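Local coordinates for cell surface protein (Putative S-layer protein) (Clostridioides difficile R20291, PDB 5NJL) that is a putative S-layer cell surface protein that shows cell adhesion in vitro and probably serves as an adhesin on the bacterial cell wall, at residues A106-I111 with D137-T142; N120-V125 with N188-L193. All blocks are in the same frame, centred on the assembly; numbering follows the deposited sequence. Where two conformers were deposited one is given.

Contact 1: A106-I111 with D137-T142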
ATOM      1  N   ALA A 106       7.691  20.319  13.070  1.00 28.81           N
ATOM      2  CA  ALA A 106       9.014  19.735  13.361  1.00 30.17           C
ATOM      3  C   ALA A 106      10.136  20.337  12.534  1.00 29.26           C
ATOM      4  O   ALA A 106      11.240  20.563  13.036  1.00 29.12           O
ATOM      5  CB  ALA A 106       9.006  18.219  13.146  1.00 33.26           C
ATOM      6  N   GLU A 107       9.867  20.588  11.258  1.00 26.79           N
ATOM      7  CA  GLU A 107      10.874  21.171  10.388  1.00 26.53           C
ATOM      8  C   GLU A 107      11.249  22.597  10.821  1.00 24.65           C
ATOM      9  O   GLU A 107      12.430  22.944  10.824  1.00 28.20           O
ATOM     10  CB  GLU A 107      10.366  21.194   8.940  1.00 27.89           C
ATOM     11  CG  GLU A 107      11.420  21.582   7.921  1.00 30.52           C
ATOM     12  CD  GLU A 107      12.501  20.533   7.746  1.00 34.31           C
ATOM     13  OE1 GLU A 107      12.341  19.617   6.904  1.00 34.48           O
ATOM     14  OE2 GLU A 107      13.521  20.644   8.430  1.00 37.21           O
ATOM     15  N   ALA A 108      10.254  23.411  11.158  1.00 25.46           N
ATOM     16  CA  ALA A 108      10.490  24.759  11.683  1.00 26.72           C
ATOM     17  C   ALA A 108      11.412  24.708  12.899  1.00 28.72           C
ATOM     18  O   ALA A 108      12.388  25.454  12.972  1.00 26.76           O
ATOM     19  CB  ALA A 108       9.175  25.445  12.023  1.00 26.65           C
ATOM     20  N   ASN A 109      11.118  23.788  13.820  1.00 29.18           N
ATOM     21  CA  ASN A 109      11.966  23.599  15.006  0.60 30.26           C
ATOM     22  C   ASN A 109      13.358  23.158  14.650  1.00 29.64           C
ATOM     23  O   ASN A 109      14.334  23.684  15.195  1.00 32.13           O
ATOM     24  CB  ASN A 109      11.348  22.603  15.978  0.60 32.04           C
ATOM     25  CG  ASN A 109      10.100  23.133  16.643  0.60 32.70           C
ATOM     26  OD1 ASN A 109       9.942  24.339  16.834  0.60 34.29           O
ATOM     27  ND2 ASN A 109       9.212  22.224  17.027  0.60 35.53           N
ATOM     28  N   SER A 110      13.475  22.214  13.722  1.00 29.20           N
ATOM     29  CA  SER A 110      14.782  21.732  13.300  1.00 30.94           C
ATOM     30  C   SER A 110      15.637  22.820  12.641  1.00 30.23           C
ATOM     31  O   SER A 110      16.828  22.980  12.955  1.00 28.51           O
ATOM     32  CB  SER A 110      14.626  20.557  12.333  1.00 33.91           C
ATOM     33  OG  SER A 110      15.881  20.238  11.768  1.00 36.63           O
ATOM     34  N   ILE A 111      15.036  23.560  11.710  1.00 27.35           N
ATOM     35  CA  ILE A 111      15.751  24.655  11.045  1.00 29.45           C
ATOM     36  C   ILE A 111      16.193  25.735  12.054  1.00 28.05           C
ATOM     37  O   ILE A 111      17.346  26.204  12.013  1.00 30.21           O
ATOM     38  CB  ILE A 111      14.913  25.282   9.914  1.00 28.73           C
ATOM     39  CG1 ILE A 111      14.747  24.263   8.768  1.00 29.36           C
ATOM     40  CG2 ILE A 111      15.603  26.543   9.387  1.00 30.18           C
ATOM     41  CD1 ILE A 111      13.699  24.661   7.734  1.00 29.78           C
ATOM     42  N   ASP A 137      -1.346  26.653   7.990  1.00 37.52           N
ATOM     43  CA  ASP A 137      -0.764  25.342   7.831  1.00 37.54           C
ATOM     44  C   ASP A 137       0.408  25.330   6.816  1.00 34.39           C
ATOM     45  O   ASP A 137       0.463  24.496   5.908  1.00 30.68           O
ATOM     46  CB  ASP A 137      -1.867  24.364   7.421  1.00 39.61           C
ATOM     47  CG  ASP A 137      -1.609  22.989   7.875  1.00 39.62           C
ATOM     48  OD1 ASP A 137      -0.742  22.765   8.745  1.00 41.77           O
ATOM     49  OD2 ASP A 137      -2.308  22.112   7.350  1.00 47.26           O
ATOM     50  N   LYS A 138       1.348  26.254   7.019  1.00 30.81           N
ATOM     51  CA  LYS A 138       2.523  26.402   6.161  1.00 28.64           C
ATOM     52  C   LYS A 138       3.810  26.568   6.967  1.00 26.79           C
ATOM     53  O   LYS A 138       3.795  27.152   8.057  1.00 27.85           O
ATOM     54  CB  LYS A 138       2.353  27.636   5.266  1.00 30.63           C
ATOM     55  CG  LYS A 138       1.153  27.586   4.324  1.00 34.04           C
ATOM     56  CD  LYS A 138       1.226  26.444   3.324  1.00 34.67           C
ATOM     57  CE  LYS A 138      -0.032  26.403   2.450  1.00 37.43           C
ATOM     58  NZ  LYS A 138      -0.072  25.205   1.562  1.00 35.12           N
ATOM     59  N   LEU A 139       4.909  26.063   6.419  1.00 24.15           N
ATOM     60  CA  LEU A 139       6.257  26.360   6.924  1.00 24.20           C
ATOM     61  C   LEU A 139       6.747  27.561   6.098  1.00 25.52           C
ATOM     62  O   LEU A 139       6.726  27.508   4.868  1.00 24.49           O
ATOM     63  CB  LEU A 139       7.159  25.163   6.713  1.00 23.45           C
ATOM     64  CG  LEU A 139       8.656  25.295   6.879  1.00 24.28           C
ATOM     65  CD1 LEU A 139       8.991  25.639   8.314  1.00 25.64           C
ATOM     66  CD2 LEU A 139       9.370  24.041   6.462  1.00 25.24           C
ATOM     67  N   VAL A 140       7.142  28.634   6.771  1.00 24.63           N
ATOM     68  CA  VAL A 140       7.594  29.853   6.102  1.00 23.62           C
ATOM     69  C   VAL A 140       9.055  30.062   6.474  1.00 23.87           C
ATOM     70  O   VAL A 140       9.397  30.276   7.654  1.00 23.79           O
ATOM     71  CB  VAL A 140       6.731  31.038   6.522  1.00 24.89           C
ATOM     72  CG1 VAL A 140       7.149  32.323   5.829  1.00 25.33           C
ATOM     73  CG2 VAL A 140       5.247  30.730   6.291  1.00 26.52           C
ATOM     74  N   ILE A 141       9.910  30.018   5.464  1.00 22.58           N
ATOM     75  CA  ILE A 141      11.333  30.202   5.630  1.00 22.70           C
ATOM     76  C   ILE A 141      11.725  31.583   5.128  1.00 23.87           C
ATOM     77  O   ILE A 141      11.438  31.945   3.975  1.00 22.80           O
ATOM     78  CB  ILE A 141      12.070  29.095   4.908  1.00 25.05           C
ATOM     79  CG1 ILE A 141      11.709  27.741   5.568  1.00 26.65           C
ATOM     80  CG2 ILE A 141      13.579  29.300   4.973  1.00 25.46           C
ATOM     81  CD1 ILE A 141      12.071  26.573   4.703  1.00 30.53           C
ATOM     82  N   THR A 142      12.391  32.366   5.982  1.00 22.58           N
ATOM     83  CA  THR A 142      12.762  33.740   5.621  1.00 22.00           C
ATOM     84  C   THR A 142      14.269  33.873   5.787  1.00 23.59           C
ATOM     85  O   THR A 142      14.817  33.598   6.861  1.00 22.37           O
ATOM     86  CB  THR A 142      11.978  34.745   6.457  1.00 22.09           C
ATOM     87  OG1 THR A 142      10.623  34.758   6.002  1.00 23.91           O
ATOM     88  CG2 THR A 142      12.545  36.142   6.364  1.00 22.51           C
TER

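Contact 2: N120-V125 with N188-L193. With SO4 (sulfate ion), chain M; SO4 (sulfate ion), chain I.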
ATOM      1  N   ASN A 120      27.063  25.453   6.833  1.00 38.00           N
ATOM      2  CA  ASN A 120      26.990  24.900   5.477  1.00 35.89           C
ATOM      3  C   ASN A 120      25.853  25.482   4.647  1.00 33.94           C
ATOM      4  O   ASN A 120      24.814  25.840   5.183  1.00 34.18           O
ATOM      5  CB  ASN A 120      26.827  23.382   5.531  1.00 41.05           C
ATOM      6  CG  ASN A 120      28.076  22.690   6.050  1.00 44.78           C
ATOM      7  OD1 ASN A 120      29.130  22.735   5.417  1.00 48.33           O
ATOM      8  ND2 ASN A 120      27.966  22.072   7.200  1.00 46.98           N
ATOM      9  N   GLY A 121      26.055  25.498   3.331  1.00 31.86           N
ATOM     10  CA  GLY A 121      25.055  25.933   2.372  1.00 31.87           C
ATOM     11  C   GLY A 121      24.527  27.318   2.698  1.00 31.08           C
ATOM     12  O   GLY A 121      25.304  28.233   3.004  1.00 28.03           O
ATOM     13  N   ILE A 122      23.200  27.445   2.724  1.00 29.55           N
ATOM     14  CA  ILE A 122      22.548  28.743   2.910  1.00 28.56           C
ATOM     15  C   ILE A 122      22.854  29.320   4.296  1.00 28.85           C
ATOM     16  O   ILE A 122      23.079  30.518   4.425  1.00 26.53           O
ATOM     17  CB  ILE A 122      21.030  28.652   2.627  1.00 26.86           C
ATOM     18  CG1 ILE A 122      20.820  28.331   1.146  1.00 27.78           C
ATOM     19  CG2 ILE A 122      20.322  29.962   2.990  1.00 27.17           C
ATOM     20  CD1 ILE A 122      19.385  28.003   0.768  1.00 27.86           C
ATOM     21  N   TYR A 123      22.944  28.461   5.312  1.00 28.14           N
ATOM     22  CA  TYR A 123      23.221  28.913   6.665  1.00 29.73           C
ATOM     23  C   TYR A 123      24.524  29.708   6.822  1.00 30.10           C
ATOM     24  O   TYR A 123      24.607  30.571   7.698  1.00 30.72           O
ATOM     25  CB  TYR A 123      23.283  27.746   7.638  1.00 29.79           C
ATOM     26  CG  TYR A 123      22.009  26.961   7.815  1.00 28.70           C
ATOM     27  CD1 TYR A 123      20.972  27.450   8.608  1.00 28.86           C
ATOM     28  CD2 TYR A 123      21.882  25.683   7.269  1.00 29.08           C
ATOM     29  CE1 TYR A 123      19.821  26.708   8.808  1.00 29.06           C
ATOM     30  CE2 TYR A 123      20.731  24.921   7.463  1.00 29.47           C
ATOM     31  CZ  TYR A 123      19.711  25.431   8.228  1.00 29.59           C
ATOM     32  OH  TYR A 123      18.572  24.687   8.428  1.00 30.42           O
ATOM     33  N   LYS A 124      25.510  29.408   5.981  1.00 31.27           N
ATOM     34  CA  LYS A 124      26.796  30.110   5.991  1.00 34.19           C
ATOM     35  C   LYS A 124      26.691  31.576   5.579  1.00 31.60           C
ATOM     36  O   LYS A 124      27.410  32.409   6.105  1.00 30.24           O
ATOM     37  CB  LYS A 124      27.783  29.409   5.051  1.00 36.99           C
ATOM     38  CG  LYS A 124      29.224  29.881   5.185  1.00 44.18           C
ATOM     39  CD  LYS A 124      30.140  29.036   4.314  1.00 49.86           C
ATOM     40  CE  LYS A 124      31.586  29.523   4.392  1.00 57.56           C
ATOM     41  NZ  LYS A 124      32.173  29.415   5.762  1.00 61.08           N
ATOM     42  N   VAL A 125      25.817  31.871   4.623  1.00 29.82           N
ATOM     43  CA  VAL A 125      25.759  33.182   3.995  1.00 29.23           C
ATOM     44  C   VAL A 125      24.486  33.973   4.301  1.00 28.52           C
ATOM     45  O   VAL A 125      24.350  35.101   3.823  1.00 27.86           O
ATOM     46  CB  VAL A 125      25.930  33.041   2.465  1.00 31.20           C
ATOM     47  CG1 VAL A 125      27.316  32.467   2.174  1.00 32.68           C
ATOM     48  CG2 VAL A 125      24.806  32.196   1.830  1.00 28.70           C
ATOM     49  N   ASN A 188      17.908  36.687  -2.647  1.00 25.73           N
ATOM     50  CA  ASN A 188      16.750  37.044  -3.481  1.00 26.32           C
ATOM     51  C   ASN A 188      16.772  36.422  -4.879  1.00 25.21           C
ATOM     52  O   ASN A 188      15.795  36.522  -5.560  1.00 26.77           O
ATOM     53  CB  ASN A 188      16.487  38.554  -3.572  1.00 26.89           C
ATOM     54  CG  ASN A 188      17.537  39.308  -4.372  1.00 28.43           C
ATOM     55  OD1 ASN A 188      18.653  38.846  -4.614  1.00 29.13           O
ATOM     56  ND2 ASN A 188      17.170  40.513  -4.757  1.00 32.63           N
ATOM     57  N   LYS A 189      17.855  35.784  -5.270  1.00 25.16           N
ATOM     58  CA  LYS A 189      17.888  34.989  -6.506  1.00 30.08           C
ATOM     59  C   LYS A 189      17.351  33.531  -6.350  1.00 29.79           C
ATOM     60  O   LYS A 189      17.202  32.819  -7.346  1.00 28.28           O
ATOM     61  CB  LYS A 189      19.303  34.972  -7.063  1.00 32.43           C
ATOM     62  CG  LYS A 189      19.850  36.361  -7.395  1.00 37.71           C
ATOM     63  CD  LYS A 189      18.936  37.142  -8.344  1.00 42.90           C
ATOM     64  CE  LYS A 189      19.626  38.374  -8.916  1.00 48.96           C
ATOM     65  NZ  LYS A 189      18.644  39.259  -9.595  1.00 51.44           N
ATOM     66  N   ILE A 190      17.044  33.117  -5.119  1.00 27.92           N
ATOM     67  CA  ILE A 190      16.482  31.783  -4.855  1.00 27.41           C
ATOM     68  C   ILE A 190      15.048  31.792  -5.329  1.00 27.67           C
ATOM     69  O   ILE A 190      14.278  32.690  -4.996  1.00 27.53           O
ATOM     70  CB  ILE A 190      16.532  31.403  -3.365  1.00 27.54           C
ATOM     71  CG1 ILE A 190      17.976  31.265  -2.921  1.00 26.14           C
ATOM     72  CG2 ILE A 190      15.739  30.105  -3.088  1.00 28.83           C
ATOM     73  CD1 ILE A 190      18.147  31.161  -1.418  1.00 26.46           C
ATOM     74  N   VAL A 191      14.710  30.800  -6.145  1.00 28.16           N
ATOM     75  CA  VAL A 191      13.353  30.550  -6.588  1.00 28.80           C
ATOM     76  C   VAL A 191      12.786  29.376  -5.807  1.00 27.70           C
ATOM     77  O   VAL A 191      11.621  29.402  -5.423  1.00 28.35           O
ATOM     78  CB  VAL A 191      13.297  30.291  -8.108  1.00 30.19           C
ATOM     79  CG1 VAL A 191      11.926  29.751  -8.534  1.00 31.52           C
ATOM     80  CG2 VAL A 191      13.607  31.584  -8.856  1.00 31.65           C
ATOM     81  N   LYS A 192      13.588  28.355  -5.574  1.00 25.78           N
ATOM     82  CA  LYS A 192      13.169  27.278  -4.699  1.00 28.91           C
ATOM     83  C   LYS A 192      14.344  26.691  -3.981  1.00 27.25           C
ATOM     84  O   LYS A 192      15.487  26.775  -4.447  1.00 29.49           O
ATOM     85  CB  LYS A 192      12.364  26.218  -5.470  1.00 33.44           C
ATOM     86  CG  LYS A 192      13.035  25.611  -6.667  1.00 35.02           C
ATOM     87  CD  LYS A 192      12.046  24.780  -7.507  1.00 36.43           C
ATOM     88  CE  LYS A 192      12.755  24.252  -8.740  1.00 35.93           C
ATOM     89  NZ  LYS A 192      11.957  23.361  -9.610  1.00 37.63           N
ATOM     90  N   LEU A 193      14.077  26.166  -2.798  1.00 25.71           N
ATOM     91  CA  LEU A 193      15.105  25.581  -1.981  1.00 25.85           C
ATOM     92  C   LEU A 193      15.459  24.189  -2.486  1.00 29.00           C
ATOM     93  O   LEU A 193      14.631  23.500  -3.106  1.00 27.24           O
ATOM     94  CB  LEU A 193      14.684  25.526  -0.531  1.00 27.80           C
ATOM     95  CG  LEU A 193      14.343  26.855   0.130  1.00 27.03           C
ATOM     96  CD1 LEU A 193      13.696  26.589   1.470  1.00 28.06           C
ATOM     97  CD2 LEU A 193      15.622  27.665   0.301  1.00 29.09           C
TER
HETATM   98  S   SO4 M 412      29.016  25.797   1.688  1.00132.33           S
HETATM   99  O1  SO4 M 412      28.890  24.460   2.322  1.00112.77           O
HETATM  100  O2  SO4 M 412      30.436  26.061   1.364  1.00132.54           O
HETATM  101  O3  SO4 M 412      28.202  25.854   0.447  1.00126.70           O
HETATM  102  O4  SO4 M 412      28.547  26.852   2.616  1.00135.69           O
HETATM  103  S   SO4 I 408      16.564  37.254 -12.325  1.00113.34           S
HETATM  104  O1  SO4 I 408      17.993  36.864 -12.225  1.00112.34           O
HETATM  105  O2  SO4 I 408      15.681  36.084 -12.123  1.00112.38           O
HETATM  106  O3  SO4 I 408      16.319  37.836 -13.667  1.00108.77           O
HETATM  107  O4  SO4 I 408      16.252  38.249 -11.270  1.00116.06           O

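Contact 1: A106-I111 with D137-T142
L139 is the first residue of strand 138-142 to meet the helix, touching both E107 and A108. It comes just after a G1 beta bulge, where D137 and K138 both face D133, the last residue of strand 126-133. OD1 of D137 is hydrogen-bonded to Y132 OH and S101 OG, which ties the bulge to the start of helix 101-115. From L139 the side chain rises toward the helix with CG anti to the backbone N (chi1 167°), and its two methyls part to meet successive helix residues. CD1 comes 3.7 Å from CB of A108, while CD2 lies 3.5 Å from CG of E107. What E107 offers here is its aliphatic part: the leucine and glutamate side chains cross obliquely, and a bend at chi2 (69°) turns the carboxylate away from the strand, where OE1 is hydrogen-bonded to Y98 OH.

This is a helix laid on one face of a three-stranded antiparallel sheet. The short axes run 9.0 Å apart and only 23° from parallel, so the helix nearly follows the middle strand. That strand is held on both flanks, with L139 paired through its backbone to I157 and V140 to S131.

Two residues beyond L139, on the same face, I141 takes up the packing one helical turn further along. Its CD1 methyl meets CD1 of I111 at 3.9 Å, the two isoleucine side chains crossing at about a right angle. I111 also rests on V128 and A130 of the neighbouring strand, and I141 on I164 and L193, so this methyl pair lies within a wider buried apolar layer.

Contact 2: N120-V125 with N188-L193
Beside I122, the residue that meets I190 and L193, the ring of Y123 is the flat group to start from: the carbonyl O of N120 lies in its plane, at the edge. The ring leans toward helix 101-115, where I111, K114 and A115 touch it, with L166 also against it; I122 is the residue that reaches 188-193.

I122 does so through a single atom. Its CG1 is anti to the carbonyl carbon (chi1 -66°) and the chain runs on extended, which carries CD1 out to two partners. CD1 of I190 is met tip to tip at 4.0 Å. CD2 of L193 lies 3.8 Å from the same I122 methyl, with the two side chains crossing at about a right angle. L143 of strand 138-145 touches both I122 and I190, so the isoleucine pair lies over the far end of the sheet's middle strand. A classic beta bulge, in which V191 and K192 both face V171, lies between the two residues that reach I122.

Two sulfates, probably from the crystallisation liquor, sit at the outer sides. G121 N gives one an almost straight hydrogen bond (177°, 3.2 Å to O1), with CD of K124 passing 3.2 Å from its O4. K189 NZ is 3.1 Å from O4 of the other and hydrogen-bonded to it.

Across the two segments there is no hydrogen bond, only three apolar side chains meeting by their terminal methyls. The fit therefore depends on shape and burial, while the anions are bound by polar groups outside that apolar patch.

Overall arrangement
Following the chain from the N terminus, helix 101-115 supplies 106-111, and 120-125 comes next, just before strand 126-133. The chain then turns back into 137-142, which closes contact 1 over 25 intervening residues. After strand 152-158 a long irregular stretch brings in 188-193 and closes contact 2 over 62. Since the segments alternate, the two closures cross and neither nests in the other. Their centres are 15 Å apart, and they join directly: I141 CD1 packs 3.6 Å from L193 CD1, and I111 CG2 lies 3.6 Å from Y123 OH. Together they tie helix 101-115, the short helix and the late loop to one face of the three-stranded sheet.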